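Local coordinates for oligopeptide ABC transporter OppAIV (Borrelia burgdorferi B31, PDB 4GL8), which probably binds oligopeptides outside the inner membrane and delivers them to an ABC transporter for import, at residues 59-64 / 204-209; 99-104 / 186-191; 114-119 / 180-185. One frame throughout, in Å; residues are numbered along the deposited sequence.

Contact 1: 59-64 / 204-209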
loop_
_atom_site.group_PDB
_atom_site.type_symbol
_atom_site.label_atom_id
_atom_site.label_comp_id
_atom_site.label_asym_id
_atom_site.label_seq_id
_atom_site.Cartn_x
_atom_site.Cartn_y
_atom_site.Cartn_z
ATOM N N GLN A 59 -11.008 -3.762 8.377
ATOM C CA GLN A 59 -12.392 -3.861 8.836
ATOM C C GLN A 59 -12.539 -4.803 10.016
ATOM O O GLN A 59 -13.609 -4.865 10.607
ATOM C CB GLN A 59 -13.349 -4.308 7.732
ATOM C CG GLN A 59 -13.144 -3.638 6.392
ATOM C CD GLN A 59 -13.140 -2.129 6.496
ATOM O OE1 GLN A 59 -14.046 -1.530 7.071
ATOM N NE2 GLN A 59 -12.096 -1.503 5.960
ATOM N N MET A 60 -11.460 -5.507 10.373
ATOM C CA MET A 60 -11.524 -6.515 11.392
ATOM C C MET A 60 -10.632 -6.259 12.574
ATOM O O MET A 60 -10.970 -6.691 13.642
ATOM C CB MET A 60 -11.189 -7.872 10.815
ATOM C CG MET A 60 -12.097 -8.240 9.673
ATOM S SD MET A 60 -11.991 -9.964 9.216
ATOM C CE MET A 60 -10.472 -9.974 8.301
ATOM N N PHE A 61 -9.501 -5.587 12.373
ATOM C CA PHE A 61 -8.504 -5.373 13.419
ATOM C C PHE A 61 -8.295 -3.886 13.655
ATOM O O PHE A 61 -7.913 -3.137 12.755
ATOM C CB PHE A 61 -7.181 -6.083 13.072
ATOM C CG PHE A 61 -7.312 -7.578 13.016
ATOM C CD1 PHE A 61 -7.732 -8.207 11.850
ATOM C CD2 PHE A 61 -7.106 -8.342 14.142
ATOM C CE1 PHE A 61 -7.918 -9.584 11.824
ATOM C CE2 PHE A 61 -7.280 -9.710 14.115
ATOM C CZ PHE A 61 -7.700 -10.337 12.955
ATOM N N LEU A 62 -8.559 -3.495 14.896
ATOM C CA LEU A 62 -8.340 -2.152 15.395
ATOM C C LEU A 62 -6.867 -1.952 15.746
ATOM O O LEU A 62 -6.286 -2.752 16.468
ATOM C CB LEU A 62 -9.192 -1.970 16.634
ATOM C CG LEU A 62 -9.525 -0.566 17.081
ATOM C CD1 LEU A 62 -10.238 0.196 15.955
ATOM C CD2 LEU A 62 -10.397 -0.678 18.339
ATOM N N GLY A 63 -6.257 -0.927 15.174
ATOM C CA GLY A 63 -4.921 -0.525 15.529
ATOM C C GLY A 63 -4.868 0.246 16.839
ATOM O O GLY A 63 -5.894 0.575 17.420
ATOM N N ILE A 64 -3.653 0.548 17.300
ATOM C CA ILE A 64 -3.499 1.354 18.505
ATOM C C ILE A 64 -4.187 2.697 18.202
ATOM O O ILE A 64 -4.897 3.265 19.048
ATOM C CB ILE A 64 -2.016 1.493 18.928
ATOM C CG1 ILE A 64 -1.458 0.125 19.366
ATOM C CG2 ILE A 64 -1.886 2.458 20.090
ATOM C CD1 ILE A 64 0.059 0.046 19.415
ATOM N N VAL A 204 -9.924 -14.602 15.544
ATOM C CA VAL A 204 -10.662 -13.748 16.471
ATOM C C VAL A 204 -10.118 -12.376 16.245
ATOM O O VAL A 204 -8.978 -12.234 15.833
ATOM C CB VAL A 204 -10.493 -14.151 17.961
ATOM C CG1 VAL A 204 -11.014 -15.571 18.205
ATOM C CG2 VAL A 204 -9.052 -13.984 18.410
ATOM N N VAL A 205 -10.935 -11.358 16.491
ATOM C CA VAL A 205 -10.626 -10.013 16.007
ATOM C C VAL A 205 -10.946 -8.978 17.077
ATOM O O VAL A 205 -11.639 -9.275 18.048
ATOM C CB VAL A 205 -11.451 -9.672 14.731
ATOM C CG1 VAL A 205 -11.403 -10.814 13.716
ATOM C CG2 VAL A 205 -12.898 -9.357 15.080
ATOM N N SER A 206 -10.475 -7.752 16.841
ATOM C CA SER A 206 -10.657 -6.612 17.745
ATOM C C SER A 206 -11.558 -5.523 17.181
ATOM O O SER A 206 -11.963 -4.623 17.902
ATOM C CB SER A 206 -9.287 -5.988 18.052
ATOM O OG SER A 206 -8.616 -5.670 16.839
ATOM N N GLY A 207 -11.873 -5.587 15.894
ATOM C CA GLY A 207 -12.582 -4.483 15.220
ATOM C C GLY A 207 -14.063 -4.764 15.020
ATOM O O GLY A 207 -14.605 -5.725 15.570
ATOM N N PRO A 208 -14.729 -3.925 14.208
ATOM C CA PRO A 208 -16.188 -3.933 13.967
ATOM C C PRO A 208 -16.741 -5.206 13.349
ATOM O O PRO A 208 -17.900 -5.516 13.603
ATOM C CB PRO A 208 -16.422 -2.762 13.011
ATOM C CG PRO A 208 -15.083 -2.340 12.526
ATOM C CD PRO A 208 -14.034 -2.884 13.437
ATOM N N PHE A 209 -15.933 -5.909 12.546
ATOM C CA PHE A 209 -16.336 -7.184 11.913
ATOM C C PHE A 209 -15.397 -8.383 12.178
ATOM O O PHE A 209 -14.174 -8.242 12.262
ATOM C CB PHE A 209 -16.464 -6.982 10.404
ATOM C CG PHE A 209 -17.495 -5.958 10.009
ATOM C CD1 PHE A 209 -18.839 -6.277 10.024
ATOM C CD2 PHE A 209 -17.118 -4.672 9.640
ATOM C CE1 PHE A 209 -19.795 -5.332 9.666
ATOM C CE2 PHE A 209 -18.067 -3.735 9.265
ATOM C CZ PHE A 209 -19.408 -4.057 9.289
HETATM O O HOH W 1 -5.968 -5.203 17.035
#
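Met-60 and Gly-207 bring two loops of this family 5 solute-binding fold together, the loop after helix 51-57 and the one entering strand 209-215. Met-60 CA and Gly-207 CA lie 4.5 Å apart, so backbone meets backbone with little side chain between. Met-60 O receives Gly-207 N at 2.7 Å, the donor standing 43° above the carbonyl plane, and also takes a weak bond from Ser-206 N. One residue back, Gln-59 O accepts the N-H of Phe-209 and lies at the edge of that residue's ring. Met-60 CA answers with a C-H...O contact to Phe-209 O at 3.3 Å. Val-205 closes this tight part: its CB presses on Met-60 O at 3.2 Å and also lies over one face of the Phe-61 ring, offset toward the rim, while CG1 meets Phe-61 CZ at 3.8 Å.

The looser end is at Val-204, which is partly exposed and whose CB points away; its O is what approaches Phe-61 CE2. Within the buried part, by contrast, a water bridges Ser-206 OG and Leu-62 O. With OG tucked between its own N and carbonyl carbon (chi1 54°), Ser-206 faces Leu-62, and that OG accepts from Leu-62 N at 2.9 Å and donates to the water at 2.7 Å.

Contact 2: 99-104 / 186-191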
loop_
_atom_site.group_PDB
_atom_site.type_symbol
_atom_site.label_atom_id
_atom_site.label_comp_id
_atom_site.label_asym_id
_atom_site.label_seq_id
_atom_site.Cartn_x
_atom_site.Cartn_y
_atom_site.Cartn_z
ATOM N N LEU A 99 -11.401 -3.669 26.741
ATOM C CA LEU A 99 -11.023 -4.132 25.411
ATOM C C LEU A 99 -10.982 -5.638 25.403
ATOM O O LEU A 99 -10.294 -6.229 26.208
ATOM C CB LEU A 99 -9.653 -3.603 25.011
ATOM C CG LEU A 99 -9.578 -2.126 24.618
ATOM C CD1 LEU A 99 -8.125 -1.722 24.396
ATOM C CD2 LEU A 99 -10.420 -1.830 23.373
ATOM N N VAL A 100 -11.712 -6.273 24.499
ATOM C CA VAL A 100 -11.647 -7.729 24.377
ATOM C C VAL A 100 -11.563 -8.120 22.921
ATOM O O VAL A 100 -12.038 -7.399 22.064
ATOM C CB VAL A 100 -12.862 -8.424 25.008
ATOM C CG1 VAL A 100 -12.760 -8.440 26.539
ATOM C CG2 VAL A 100 -14.150 -7.768 24.552
ATOM N N TRP A 101 -10.922 -9.252 22.647
ATOM C CA TRP A 101 -11.015 -9.883 21.341
ATOM C C TRP A 101 -12.438 -10.487 21.210
ATOM O O TRP A 101 -13.230 -10.479 22.150
ATOM C CB TRP A 101 -9.947 -10.981 21.188
ATOM C CG TRP A 101 -8.518 -10.524 21.286
ATOM C CD1 TRP A 101 -7.687 -10.693 22.348
ATOM C CD2 TRP A 101 -7.754 -9.841 20.292
ATOM N NE1 TRP A 101 -6.459 -10.160 22.084
ATOM C CE2 TRP A 101 -6.472 -9.624 20.826
ATOM C CE3 TRP A 101 -8.027 -9.387 19.010
ATOM C CZ2 TRP A 101 -5.466 -8.964 20.128
ATOM C CZ3 TRP A 101 -7.011 -8.734 18.305
ATOM C CH2 TRP A 101 -5.747 -8.534 18.872
ATOM N N SER A 102 -12.732 -11.030 20.039
ATOM C CA SER A 102 -14.071 -11.465 19.690
ATOM C C SER A 102 -14.483 -12.777 20.371
ATOM O O SER A 102 -15.640 -13.135 20.343
ATOM C CB SER A 102 -14.218 -11.576 18.175
ATOM O OG SER A 102 -13.267 -12.473 17.649
ATOM N N ASP A 103 -13.522 -13.477 20.967
ATOM C CA ASP A 103 -13.792 -14.594 21.860
ATOM C C ASP A 103 -13.822 -14.167 23.347
ATOM O O ASP A 103 -13.771 -15.018 24.218
ATOM C CB ASP A 103 -12.729 -15.673 21.660
ATOM C CG ASP A 103 -11.314 -15.182 21.986
ATOM O OD1 ASP A 103 -11.118 -13.979 22.193
ATOM O OD2 ASP A 103 -10.382 -15.993 22.023
ATOM N N GLY A 104 -13.875 -12.861 23.641
ATOM C CA GLY A 104 -13.938 -12.372 25.026
ATOM C C GLY A 104 -12.640 -12.322 25.814
ATOM O O GLY A 104 -12.628 -11.856 26.925
ATOM N N PRO A 186 -3.976 -11.469 17.759
ATOM C CA PRO A 186 -4.283 -12.253 18.975
ATOM C C PRO A 186 -3.339 -13.431 19.225
ATOM O O PRO A 186 -3.514 -14.545 18.667
ATOM C CB PRO A 186 -5.711 -12.743 18.734
ATOM C CG PRO A 186 -5.866 -12.748 17.247
ATOM C CD PRO A 186 -5.026 -11.601 16.739
ATOM N N MET A 187 -2.378 -13.200 20.106
ATOM C CA MET A 187 -1.311 -14.156 20.290
ATOM C C MET A 187 -1.757 -15.468 20.904
ATOM O O MET A 187 -1.196 -16.485 20.569
ATOM C CB MET A 187 -0.136 -13.549 21.047
ATOM C CG MET A 187 0.692 -12.615 20.146
ATOM S SD MET A 187 1.188 -13.331 18.560
ATOM C CE MET A 187 2.397 -14.523 19.097
ATOM N N HIS A 188 -2.780 -15.454 21.752
ATOM C CA HIS A 188 -3.323 -16.703 22.319
ATOM C C HIS A 188 -3.839 -17.660 21.224
ATOM O O HIS A 188 -3.693 -18.895 21.319
ATOM C CB HIS A 188 -4.362 -16.412 23.441
ATOM C CG HIS A 188 -5.694 -15.903 22.961
ATOM N ND1 HIS A 188 -5.902 -14.602 22.553
ATOM C CD2 HIS A 188 -6.905 -16.513 22.892
ATOM C CE1 HIS A 188 -7.169 -14.440 22.228
ATOM N NE2 HIS A 188 -7.803 -15.578 22.451
ATOM N N VAL A 189 -4.362 -17.074 20.151
ATOM C CA VAL A 189 -4.963 -17.834 19.052
ATOM C C VAL A 189 -3.898 -18.260 18.032
ATOM O O VAL A 189 -3.926 -19.370 17.527
ATOM C CB VAL A 189 -6.098 -17.015 18.410
ATOM C CG1 VAL A 189 -6.433 -17.498 17.015
ATOM C CG2 VAL A 189 -7.330 -17.007 19.307
ATOM N N ILE A 190 -2.942 -17.389 17.760
ATOM C CA ILE A 190 -1.782 -17.734 16.923
ATOM C C ILE A 190 -0.952 -18.844 17.564
ATOM O O ILE A 190 -0.587 -19.819 16.918
ATOM C CB ILE A 190 -0.907 -16.489 16.690
ATOM C CG1 ILE A 190 -1.691 -15.491 15.825
ATOM C CG2 ILE A 190 0.447 -16.875 16.072
ATOM C CD1 ILE A 190 -1.129 -14.096 15.763
ATOM N N GLU A 191 -0.664 -18.695 18.845
ATOM C CA GLU A 191 0.048 -19.733 19.600
ATOM C C GLU A 191 -0.586 -21.118 19.427
ATOM O O GLU A 191 0.094 -22.104 19.291
ATOM C CB GLU A 191 -0.014 -19.416 21.074
ATOM C CG GLU A 191 1.328 -19.351 21.706
ATOM C CD GLU A 191 1.863 -17.945 21.676
ATOM O OE1 GLU A 191 1.396 -17.125 22.514
ATOM O OE2 GLU A 191 2.751 -17.687 20.830
#
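Trp-101 lies with one face of its indole against Pro-186, the two side chains crossing at about a right angle. Pro-186 CB sits over the six-membered ring of Trp-101, 3.8 Å from its centroid and 10° off the ring normal, which is the geometry of a CH-pi contact. The proline's other end is also engaged, since Pro-186 CD reaches Trp-101 CH2 at 3.8 Å, and the pyrrolidine therefore spans much of the benzo half of the indole.

At the pyrrole half the partner is His-188, which slides past Trp-101 in the opposite direction. The rings are inclined, neither stacked nor edge-to-face, with Trp-101 CD1 and His-188 CE1 3.8 Å apart. Asp-103 meets the imidazole from the opposite direction and nearly in its plane. NE2 of His-188 donates to the syn lone pair of Asp-103 OD2 at 2.6 Å, and the N-H...O angle of 177° makes the bond practically straight. His-188 CG stands between its own N and carbonyl carbon (chi1 74°), which directs the imidazole toward the carboxylate. That neighbouring negative charge would be expected to stabilise a protonated ring. The pair lies at the more exposed border of the contact, the Trp-Pro pair in its buried part.

Together these contacts join a type I beta turn, Trp-101 to Gly-104, to a helix N-terminus with Pro-186 as N-cap, tied by a His-carboxylate hydrogen bond.

Contact 3: 114-119 / 180-185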
loop_
_atom_site.group_PDB
_atom_site.type_symbol
_atom_site.label_atom_id
_atom_site.label_comp_id
_atom_site.label_asym_id
_atom_site.label_seq_id
_atom_site.Cartn_x
_atom_site.Cartn_y
_atom_site.Cartn_z
ATOM N N LYS A 114 3.481 -8.806 23.047
ATOM C CA LYS A 114 3.713 -10.164 22.521
ATOM C C LYS A 114 3.440 -10.245 20.998
ATOM O O LYS A 114 4.139 -10.948 20.244
ATOM C CB LYS A 114 2.823 -11.160 23.299
ATOM N N SER A 115 2.447 -9.482 20.543
ATOM C CA SER A 115 2.188 -9.331 19.129
ATOM C C SER A 115 3.381 -8.716 18.376
ATOM O O SER A 115 3.838 -9.246 17.327
ATOM C CB SER A 115 0.941 -8.480 18.923
ATOM O OG SER A 115 0.752 -8.251 17.550
ATOM N N TYR A 116 3.921 -7.624 18.910
ATOM C CA TYR A 116 5.121 -7.028 18.311
ATOM C C TYR A 116 6.292 -7.959 18.321
ATOM O O TYR A 116 7.042 -7.991 17.338
ATOM C CB TYR A 116 5.499 -5.689 18.927
ATOM C CG TYR A 116 4.581 -4.594 18.454
ATOM C CD1 TYR A 116 4.622 -4.143 17.136
ATOM C CD2 TYR A 116 3.669 -4.011 19.305
ATOM C CE1 TYR A 116 3.765 -3.130 16.695
ATOM C CE2 TYR A 116 2.822 -3.004 18.869
ATOM C CZ TYR A 116 2.877 -2.566 17.575
ATOM O OH TYR A 116 2.029 -1.555 17.163
ATOM N N LEU A 117 6.412 -8.769 19.369
ATOM C CA LEU A 117 7.483 -9.774 19.381
ATOM C C LEU A 117 7.400 -10.788 18.226
ATOM O O LEU A 117 8.427 -11.168 17.668
ATOM C CB LEU A 117 7.555 -10.514 20.716
ATOM C CG LEU A 117 7.872 -9.717 21.988
ATOM C CD1 LEU A 117 7.888 -10.696 23.142
ATOM C CD2 LEU A 117 9.180 -8.971 21.935
ATOM N N ARG A 118 6.197 -11.234 17.870
ATOM C CA ARG A 118 6.027 -12.119 16.698
ATOM C C ARG A 118 6.533 -11.482 15.393
ATOM O O ARG A 118 7.230 -12.153 14.631
ATOM C CB ARG A 118 4.558 -12.550 16.535
ATOM C CG ARG A 118 4.229 -13.278 15.222
ATOM C CD ARG A 118 2.768 -13.721 15.210
ATOM N NE ARG A 118 2.431 -14.604 14.101
ATOM C CZ ARG A 118 1.746 -14.263 13.001
ATOM N NH1 ARG A 118 1.309 -13.007 12.795
ATOM N NH2 ARG A 118 1.490 -15.199 12.075
ATOM N N ILE A 119 6.190 -10.225 15.089
ATOM C CA ILE A 119 6.620 -9.675 13.800
ATOM C C ILE A 119 8.128 -9.429 13.776
ATOM O O ILE A 119 8.729 -9.402 12.716
ATOM C CB ILE A 119 5.842 -8.417 13.362
ATOM C CG1 ILE A 119 6.137 -8.107 11.902
ATOM C CG2 ILE A 119 6.181 -7.214 14.247
ATOM C CD1 ILE A 119 5.227 -7.045 11.333
ATOM N N GLN A 180 -1.196 -1.794 8.794
ATOM C CA GLN A 180 -1.495 -3.136 9.280
ATOM C C GLN A 180 -0.337 -3.816 9.959
ATOM O O GLN A 180 -0.551 -4.525 10.891
ATOM C CB GLN A 180 -2.071 -4.017 8.167
ATOM C CG GLN A 180 -1.078 -4.518 7.117
ATOM C CD GLN A 180 -0.831 -3.551 5.969
ATOM O OE1 GLN A 180 -1.449 -2.490 5.857
ATOM N NE2 GLN A 180 0.071 -3.934 5.099
ATOM N N THR A 181 0.880 -3.584 9.500
ATOM C CA THR A 181 2.093 -4.109 10.138
ATOM C C THR A 181 2.156 -3.777 11.631
ATOM O O THR A 181 2.724 -4.565 12.436
ATOM C CB THR A 181 3.335 -3.483 9.463
ATOM O OG1 THR A 181 3.310 -3.789 8.073
ATOM C CG2 THR A 181 4.583 -4.023 10.010
ATOM N N PHE A 182 1.581 -2.630 11.998
ATOM C CA PHE A 182 1.550 -2.183 13.373
ATOM C C PHE A 182 0.293 -2.589 14.148
ATOM O O PHE A 182 0.189 -2.329 15.348
ATOM C CB PHE A 182 1.695 -0.668 13.444
ATOM C CG PHE A 182 3.074 -0.162 13.169
ATOM C CD1 PHE A 182 3.979 0.011 14.198
ATOM C CD2 PHE A 182 3.431 0.222 11.914
ATOM C CE1 PHE A 182 5.214 0.550 13.972
ATOM C CE2 PHE A 182 4.682 0.731 11.657
ATOM C CZ PHE A 182 5.584 0.906 12.689
ATOM N N ILE A 183 -0.644 -3.251 13.495
ATOM C CA ILE A 183 -1.906 -3.601 14.148
ATOM C C ILE A 183 -1.696 -4.863 14.975
ATOM O O ILE A 183 -1.179 -5.841 14.463
ATOM C CB ILE A 183 -3.060 -3.768 13.128
ATOM C CG1 ILE A 183 -3.278 -2.436 12.417
ATOM C CG2 ILE A 183 -4.329 -4.216 13.833
ATOM C CD1 ILE A 183 -4.318 -2.451 11.316
ATOM N N PRO A 184 -2.070 -4.831 16.262
ATOM C CA PRO A 184 -1.868 -6.009 17.101
ATOM C C PRO A 184 -2.733 -7.192 16.670
ATOM O O PRO A 184 -3.877 -6.992 16.199
ATOM C CB PRO A 184 -2.282 -5.529 18.506
ATOM C CG PRO A 184 -2.147 -4.020 18.434
ATOM C CD PRO A 184 -2.595 -3.700 17.046
ATOM N N VAL A 185 -2.188 -8.400 16.862
ATOM C CA VAL A 185 -2.883 -9.641 16.512
ATOM C C VAL A 185 -3.002 -10.527 17.746
ATOM O O VAL A 185 -2.230 -10.366 18.678
ATOM C CB VAL A 185 -2.162 -10.397 15.377
ATOM C CG1 VAL A 185 -2.278 -9.625 14.082
ATOM C CG2 VAL A 185 -0.704 -10.637 15.721
#
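Ser-115 and Val-185 make the clearest polar bond between helix 109-119 and the 180-185 loop: Val-185 N donates to Ser-115 OG at 3.0 Å, with an N-H...O angle of 162°. The serine hydroxyl extends opposite its backbone N (chi1 176°), which carries it off the helix surface and over to the loop backbone. One residue further along the helix, Tyr-116 OH donates to Phe-182 O at 2.7 Å, a bond that is weak despite its short length. Two hydroxyls thus hold polar backbone atoms of the loop, one taking an N-H and the other serving a carbonyl in a buried interface.

Around these bonds the apolar parts close in. The CG2 methyl of Val-185 touches the same Ser-115 OG at 3.3 Å. Tyr-116 and Phe-182 cross at about a right angle; the tyrosine hydroxyl lies in the plane of the phenylalanine ring at its edge, and Tyr-116 CE1 is 4.0 Å from Phe-182 CD1. A turn further along the helix, Ile-119 runs extended, and its CD1 presses on Thr-181 CG2 at 3.4 Å, tighter than a usual carbon-carbon contact. Arg-118 adds a looser approach from NH1 to Val-185 CG2 at 4.3 Å, but its charged end is committed elsewhere: NH2 forms a salt bridge with Asp-44, and NH1 bonds Gln-46.

Helix 129-135 also packs against Thr-181 and Phe-182, through Ile-132, so the 3-10 turn 180-182 touches both helices. Gln-180, at the start of that turn, packs on a modified side chain of the bound peptide. The contact thus joins helix 109-119 to a loop bordering the peptide-binding site of a family 5 solute-binding protein.

Along the chain the contacts nest: contact 3 falls inside the loop closed by contact 2, which itself falls inside that closed by contact 1. In space they form one cluster, with centres about 11 Å apart for contacts 1 and 2, and about 13 Å for contact 3 from either of the others. Ser-102 OG lies 2.8 Å from Val-205 N, a probable hydrogen bond joining contacts 1 and 2. Phe-61 CB meets Ile-183 CG2 at 3.5 Å between contacts 1 and 3, while Trp-101 CH2 reaches Pro-184 O at 3.6 Å between contacts 2 and 3. Segment 180-185 of contact 3 reaches the bound peptide, where Gln-180 packs on a modified side chain.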